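Local coordinates for DNA topoisomerase 2-associated protein PAT1 (PDB 5LMG) that promotes mRNA decapping and translational repression in yeast, its C-terminal domain binding the Dcp2 decapping enzyme and the Xrn1 exonuclease, at residues A[307-321]-A[335-349]. The protein carries 2 engineered substitutions. Sequence-based numbering, arbitrary orientation.
With EDO (1,2-ethanediol), chain M.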
loop_
_atom_site.group_PDB
_atom_site.type_symbol
_atom_site.label_atom_id
_atom_site.label_comp_id
_atom_site.label_asym_id
_atom_site.label_seq_id
_atom_site.Cartn_x
_atom_site.Cartn_y
_atom_site.Cartn_z
ATOM N N THR A 307 10.142 2.957 -17.651
ATOM C CA THR A 307 9.034 2.024 -17.892
ATOM C C THR A 307 8.765 1.861 -19.392
ATOM O O THR A 307 8.529 0.737 -19.835
ATOM C CB THR A 307 7.767 2.424 -17.092
ATOM O OG1 THR A 307 8.085 2.436 -15.703
ATOM C CG2 THR A 307 6.608 1.457 -17.304
ATOM N N ILE A 308 8.759 2.987 -20.147
ATOM C CA ILE A 308 8.573 3.015 -21.605
ATOM C C ILE A 308 9.701 2.210 -22.282
ATOM O O ILE A 308 9.421 1.415 -23.189
ATOM C CB ILE A 308 8.459 4.474 -22.135
ATOM C CG1 ILE A 308 7.095 5.110 -21.725
ATOM C CG2 ILE A 308 8.677 4.559 -23.669
ATOM C CD1 ILE A 308 7.051 6.634 -21.883
ATOM N N ASN A 309 10.956 2.379 -21.812
ATOM C CA ASN A 309 12.111 1.656 -22.367
ATOM C C ASN A 309 11.967 0.151 -22.157
ATOM O O ASN A 309 12.235 -0.614 -23.084
ATOM C CB ASN A 309 13.431 2.166 -21.796
ATOM C CG ASN A 309 13.820 3.572 -22.220
ATOM O OD1 ASN A 309 13.506 4.057 -23.321
ATOM N ND2 ASN A 309 14.567 4.242 -21.366
ATOM N N GLU A 310 11.503 -0.264 -20.952
ATOM C CA GLU A 310 11.277 -1.672 -20.619
ATOM C C GLU A 310 10.182 -2.277 -21.512
ATOM O O GLU A 310 10.366 -3.378 -22.038
ATOM C CB GLU A 310 10.948 -1.859 -19.132
ATOM C CG GLU A 310 12.091 -1.528 -18.184
ATOM C CD GLU A 310 13.298 -2.448 -18.190
ATOM O OE1 GLU A 310 13.146 -3.635 -17.819
ATOM O OE2 GLU A 310 14.407 -1.961 -18.508
ATOM N N ALA A 311 9.086 -1.520 -21.735
ATOM C CA ALA A 311 7.964 -1.924 -22.582
ATOM C C ALA A 311 8.417 -2.061 -24.040
ATOM O O ALA A 311 8.061 -3.054 -24.672
ATOM C CB ALA A 311 6.823 -0.925 -22.469
ATOM N N GLU A 312 9.238 -1.098 -24.541
ATOM C CA GLU A 312 9.791 -1.096 -25.899
ATOM C C GLU A 312 10.790 -2.249 -26.114
ATOM O O GLU A 312 10.793 -2.832 -27.198
ATOM C CB GLU A 312 10.375 0.282 -26.303
ATOM C CG GLU A 312 9.289 1.312 -26.605
ATOM C CD GLU A 312 9.678 2.762 -26.863
ATOM O OE1 GLU A 312 10.888 3.060 -26.997
ATOM O OE2 GLU A 312 8.754 3.605 -26.948
ATOM N N THR A 313 11.593 -2.609 -25.081
ATOM C CA THR A 313 12.514 -3.767 -25.143
ATOM C C THR A 313 11.686 -5.063 -25.291
ATOM O O THR A 313 12.029 -5.911 -26.118
ATOM C CB THR A 313 13.472 -3.785 -23.927
ATOM O OG1 THR A 313 14.314 -2.636 -24.005
ATOM C CG2 THR A 313 14.362 -5.043 -23.872
ATOM N N LEU A 314 10.571 -5.184 -24.522
ATOM C CA LEU A 314 9.671 -6.337 -24.609
ATOM C C LEU A 314 8.983 -6.432 -25.977
ATOM O O LEU A 314 8.843 -7.537 -26.504
ATOM C CB LEU A 314 8.644 -6.346 -23.473
ATOM C CG LEU A 314 9.182 -6.727 -22.088
ATOM C CD1 LEU A 314 8.199 -6.335 -21.015
ATOM C CD2 LEU A 314 9.464 -8.221 -21.996
ATOM N N GLN A 315 8.578 -5.281 -26.556
ATOM C CA GLN A 315 7.941 -5.226 -27.874
ATOM C C GLN A 315 8.911 -5.712 -28.977
ATOM O O GLN A 315 8.495 -6.462 -29.864
ATOM C CB GLN A 315 7.424 -3.808 -28.167
ATOM C CG GLN A 315 6.523 -3.736 -29.404
ATOM C CD GLN A 315 6.029 -2.347 -29.716
ATOM O OE1 GLN A 315 6.688 -1.333 -29.449
ATOM N NE2 GLN A 315 4.861 -2.275 -30.334
ATOM N N LYS A 316 10.193 -5.298 -28.902
ATOM C CA LYS A 316 11.249 -5.732 -29.821
ATOM C C LYS A 316 11.423 -7.267 -29.729
ATOM O O LYS A 316 11.467 -7.926 -30.766
ATOM C CB LYS A 316 12.571 -4.970 -29.535
ATOM C CG LYS A 316 13.805 -5.501 -30.266
ATOM C CD LYS A 316 14.653 -6.379 -29.349
ATOM C CE LYS A 316 15.707 -7.137 -30.100
ATOM N NZ LYS A 316 16.569 -7.941 -29.184
ATOM N N LYS A 317 11.501 -7.819 -28.492
ATOM C CA LYS A 317 11.669 -9.257 -28.214
ATOM C C LYS A 317 10.521 -10.060 -28.807
ATOM O O LYS A 317 10.754 -11.108 -29.423
ATOM C CB LYS A 317 11.773 -9.518 -26.703
ATOM C CG LYS A 317 13.142 -9.184 -26.143
ATOM C CD LYS A 317 13.202 -9.335 -24.629
ATOM C CE LYS A 317 14.536 -8.841 -24.116
ATOM N NZ LYS A 317 14.633 -8.923 -22.635
ATOM N N GLU A 318 9.287 -9.535 -28.644
ATOM C CA GLU A 318 8.056 -10.110 -29.170
ATOM C C GLU A 318 8.154 -10.228 -30.694
ATOM O O GLU A 318 7.946 -11.319 -31.215
ATOM C CB GLU A 318 6.850 -9.247 -28.774
ATOM C CG GLU A 318 5.512 -9.843 -29.180
ATOM C CD GLU A 318 4.307 -8.940 -28.994
ATOM O OE1 GLU A 318 4.282 -8.157 -28.016
ATOM O OE2 GLU A 318 3.341 -9.092 -29.777
ATOM N N LYS A 319 8.515 -9.118 -31.386
ATOM C CA LYS A 319 8.665 -9.044 -32.847
ATOM C C LYS A 319 9.686 -10.046 -33.377
ATOM O O LYS A 319 9.397 -10.757 -34.339
ATOM C CB LYS A 319 9.061 -7.622 -33.294
ATOM C CG LYS A 319 7.937 -6.600 -33.210
ATOM C CD LYS A 319 8.448 -5.202 -33.542
ATOM C CE LYS A 319 7.436 -4.131 -33.217
ATOM N NZ LYS A 319 8.049 -2.777 -33.251
ATOM N N GLU A 320 10.869 -10.099 -32.738
ATOM C CA GLU A 320 11.983 -10.974 -33.101
ATOM C C GLU A 320 11.659 -12.468 -32.949
ATOM O O GLU A 320 12.070 -13.270 -33.794
ATOM C CB GLU A 320 13.254 -10.600 -32.307
ATOM C CG GLU A 320 13.836 -9.228 -32.635
ATOM C CD GLU A 320 14.488 -9.097 -34.001
ATOM O OE1 GLU A 320 13.844 -8.532 -34.913
ATOM O OE2 GLU A 320 15.635 -9.572 -34.161
ATOM N N LEU A 321 10.922 -12.836 -31.887
ATOM C CA LEU A 321 10.565 -14.226 -31.615
ATOM C C LEU A 321 9.352 -14.715 -32.393
ATOM O O LEU A 321 9.341 -15.876 -32.799
ATOM C CB LEU A 321 10.386 -14.495 -30.111
ATOM C CG LEU A 321 11.643 -14.461 -29.235
ATOM C CD1 LEU A 321 11.285 -14.700 -27.790
ATOM C CD2 LEU A 321 12.668 -15.504 -29.668
ATOM N N LEU A 335 6.616 -16.319 -25.710
ATOM C CA LEU A 335 5.881 -15.227 -26.351
ATOM C C LEU A 335 4.707 -14.725 -25.512
ATOM O O LEU A 335 4.522 -13.514 -25.416
ATOM C CB LEU A 335 5.403 -15.606 -27.755
ATOM C CG LEU A 335 6.410 -15.407 -28.879
ATOM C CD1 LEU A 335 6.026 -16.226 -30.085
ATOM C CD2 LEU A 335 6.544 -13.920 -29.262
ATOM N N LYS A 336 3.928 -15.653 -24.910
ATOM C CA LYS A 336 2.782 -15.325 -24.056
ATOM C C LYS A 336 3.237 -14.559 -22.813
ATOM O O LYS A 336 2.585 -13.602 -22.416
ATOM C CB LYS A 336 2.003 -16.598 -23.675
ATOM C CG LYS A 336 1.023 -17.016 -24.757
ATOM C CD LYS A 336 0.437 -18.386 -24.508
ATOM C CE LYS A 336 -0.559 -18.734 -25.587
ATOM N NZ LYS A 336 -0.882 -20.183 -25.593
ATOM N N SER A 337 4.397 -14.942 -22.258
ATOM C CA SER A 337 5.042 -14.313 -21.109
ATOM C C SER A 337 5.501 -12.876 -21.445
ATOM O O SER A 337 5.378 -11.984 -20.604
ATOM C CB SER A 337 6.239 -15.152 -20.671
ATOM O OG SER A 337 6.782 -14.632 -19.473
ATOM N N ILE A 338 6.054 -12.673 -22.660
ATOM C CA ILE A 338 6.552 -11.374 -23.135
ATOM C C ILE A 338 5.381 -10.403 -23.336
ATOM O O ILE A 338 5.428 -9.301 -22.797
ATOM C CB ILE A 338 7.485 -11.494 -24.380
ATOM C CG1 ILE A 338 8.835 -12.174 -24.003
ATOM C CG2 ILE A 338 7.725 -10.122 -25.036
ATOM C CD1 ILE A 338 9.655 -12.690 -25.148
ATOM N N ILE A 339 4.326 -10.843 -24.066
ATOM C CA ILE A 339 3.105 -10.069 -24.340
ATOM C C ILE A 339 2.415 -9.653 -23.034
ATOM O O ILE A 339 2.001 -8.494 -22.923
ATOM C CB ILE A 339 2.142 -10.809 -25.328
ATOM C CG1 ILE A 339 2.830 -11.055 -26.696
ATOM C CG2 ILE A 339 0.803 -10.047 -25.512
ATOM C CD1 ILE A 339 2.185 -12.145 -27.592
ATOM N N TYR A 340 2.306 -10.596 -22.052
ATOM C CA TYR A 340 1.699 -10.364 -20.740
ATOM C C TYR A 340 2.426 -9.248 -19.981
ATOM O O TYR A 340 1.773 -8.342 -19.469
ATOM C CB TYR A 340 1.623 -11.653 -19.895
ATOM C CG TYR A 340 1.378 -11.397 -18.422
ATOM C CD1 TYR A 340 0.107 -11.072 -17.951
ATOM C CD2 TYR A 340 2.420 -11.464 -17.500
ATOM C CE1 TYR A 340 -0.120 -10.806 -16.599
ATOM C CE2 TYR A 340 2.206 -11.197 -16.147
ATOM C CZ TYR A 340 0.934 -10.866 -15.703
ATOM O OH TYR A 340 0.715 -10.610 -14.373
ATOM N N ASN A 341 3.767 -9.338 -19.902
ATOM C CA ASN A 341 4.593 -8.351 -19.214
ATOM C C ASN A 341 4.619 -6.998 -19.929
ATOM O O ASN A 341 4.603 -5.963 -19.258
ATOM C CB ASN A 341 5.984 -8.899 -18.937
ATOM C CG ASN A 341 5.954 -9.816 -17.748
ATOM O OD1 ASN A 341 5.788 -9.375 -16.606
ATOM N ND2 ASN A 341 6.028 -11.118 -17.996
ATOM N N LYS A 342 4.547 -7.002 -21.270
ATOM C CA LYS A 342 4.492 -5.773 -22.075
ATOM C C LYS A 342 3.179 -5.014 -21.800
ATOM O O LYS A 342 3.215 -3.825 -21.467
ATOM C CB LYS A 342 4.644 -6.091 -23.571
ATOM C CG LYS A 342 4.617 -4.860 -24.486
ATOM C CD LYS A 342 4.342 -5.246 -25.934
ATOM C CE LYS A 342 2.895 -5.621 -26.167
ATOM N NZ LYS A 342 2.608 -5.858 -27.603
ATOM N N GLU A 343 2.039 -5.718 -21.894
ATOM C CA GLU A 343 0.705 -5.148 -21.665
ATOM C C GLU A 343 0.522 -4.679 -20.229
ATOM O O GLU A 343 -0.141 -3.667 -19.999
ATOM C CB GLU A 343 -0.396 -6.132 -22.080
ATOM C CG GLU A 343 -0.486 -6.302 -23.593
ATOM C CD GLU A 343 -1.485 -7.313 -24.126
ATOM O OE1 GLU A 343 -1.990 -8.149 -23.338
ATOM O OE2 GLU A 343 -1.735 -7.293 -25.353
ATOM N N LYS A 344 1.157 -5.385 -19.272
ATOM C CA LYS A 344 1.110 -5.048 -17.855
ATOM C C LYS A 344 1.723 -3.651 -17.638
ATOM O O LYS A 344 1.090 -2.822 -16.985
ATOM C CB LYS A 344 1.828 -6.113 -17.003
ATOM C CG LYS A 344 1.714 -5.839 -15.505
ATOM C CD LYS A 344 2.339 -6.930 -14.643
ATOM C CE LYS A 344 2.103 -6.693 -13.166
ATOM N NZ LYS A 344 2.786 -5.468 -12.662
ATOM N N LEU A 345 2.936 -3.403 -18.202
ATOM C CA LEU A 345 3.646 -2.121 -18.114
ATOM C C LEU A 345 2.827 -0.983 -18.737
ATOM O O LEU A 345 2.729 0.076 -18.132
ATOM C CB LEU A 345 5.063 -2.197 -18.743
ATOM C CG LEU A 345 6.083 -3.120 -18.049
ATOM C CD1 LEU A 345 7.383 -3.240 -18.867
ATOM C CD2 LEU A 345 6.373 -2.680 -16.598
ATOM N N TYR A 346 2.190 -1.230 -19.908
ATOM C CA TYR A 346 1.317 -0.271 -20.599
ATOM C C TYR A 346 0.160 0.156 -19.686
ATOM O O TYR A 346 -0.065 1.355 -19.502
ATOM C CB TYR A 346 0.706 -0.894 -21.874
ATOM C CG TYR A 346 1.621 -1.076 -23.071
ATOM C CD1 TYR A 346 2.864 -0.453 -23.129
ATOM C CD2 TYR A 346 1.224 -1.842 -24.163
ATOM C CE1 TYR A 346 3.689 -0.591 -24.244
ATOM C CE2 TYR A 346 2.034 -1.974 -25.288
ATOM C CZ TYR A 346 3.274 -1.360 -25.318
ATOM O OH TYR A 346 4.087 -1.519 -26.417
ATOM N N GLN A 347 -0.551 -0.846 -19.107
ATOM C CA GLN A 347 -1.717 -0.676 -18.240
ATOM C C GLN A 347 -1.389 0.034 -16.927
ATOM O O GLN A 347 -2.149 0.923 -16.537
ATOM C CB GLN A 347 -2.419 -2.016 -17.976
ATOM C CG GLN A 347 -3.140 -2.606 -19.187
ATOM C CD GLN A 347 -3.297 -4.113 -19.101
ATOM O OE1 GLN A 347 -3.266 -4.723 -18.020
ATOM N NE2 GLN A 347 -3.461 -4.750 -20.251
ATOM N N ASP A 348 -0.275 -0.345 -16.255
ATOM C CA ASP A 348 0.137 0.262 -14.982
ATOM C C ASP A 348 0.482 1.740 -15.168
ATOM O O ASP A 348 0.023 2.578 -14.392
ATOM C CB ASP A 348 1.302 -0.505 -14.330
ATOM C CG ASP A 348 0.959 -1.913 -13.862
ATOM O OD1 ASP A 348 -0.251 -2.268 -13.856
ATOM O OD2 ASP A 348 1.895 -2.665 -13.513
ATOM N N LEU A 349 1.224 2.058 -16.235
ATOM C CA LEU A 349 1.584 3.430 -16.563
ATOM C C LEU A 349 0.335 4.247 -16.985
ATOM O O LEU A 349 0.172 5.368 -16.506
ATOM C CB LEU A 349 2.693 3.466 -17.631
ATOM C CG LEU A 349 3.133 4.843 -18.169
ATOM C CD1 LEU A 349 3.650 5.764 -17.053
ATOM C CD2 LEU A 349 4.180 4.683 -19.262
HETATM C C1 EDO M . 10.830 0.232 -15.361
HETATM O O1 EDO M . 11.309 0.553 -14.070
HETATM C C2 EDO M . 9.850 -0.979 -15.338
HETATM O O2 EDO M . 8.545 -0.586 -14.937
#
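L314 and I338 face each other across an antiparallel helix hairpin, formed by helices 290-322 and 329-355, that closes the helical part of the Pat1 C-terminal domain. The pair illustrates knobs-into-holes packing: with the two segments' axes 9.0 Å apart at 153°, knobs come from both helices. L314 drops among I338, N341, K342 and L345, its CD1 lying 3.7 Å from the backbone N of K342. In return, I338 enters the hole lined by L314, K317, E318 and L321. Its two branches divide the work: CG2 presses on the carbonyl O of L314, while CD1 meets L321 CD1 at 3.7 Å, the two side chains crossing at about a right angle.

Along one flank the packing turns polar. E318 runs extended, CG anti to the backbone N (chi1 -175°). K342, bent at chi3, crosses it at about a right angle, and its NZ forms a salt bridge, with a hydrogen bond, to E318 OE1 at 2.9 Å, reaching the oxygen on its syn side and 17° out of the carboxylate plane. I339 CG1 lies 3.5 Å from E318 CD, so the carboxylate has an aliphatic neighbour as well as a charged one. Without the carboxylate, as with an alanine here, the K342 ammonium is likely to lose this mate and a gap to open beside I339.

Toward the other end, A311 permits close approach, its CA 5.2 Å from that of K342. L345 fills the hole made by T307, E310, A311 and L314, and Y346, whose OH nears the Q315 amide, swings its ring back until CE1 rests 3.6 Å from A311 CB.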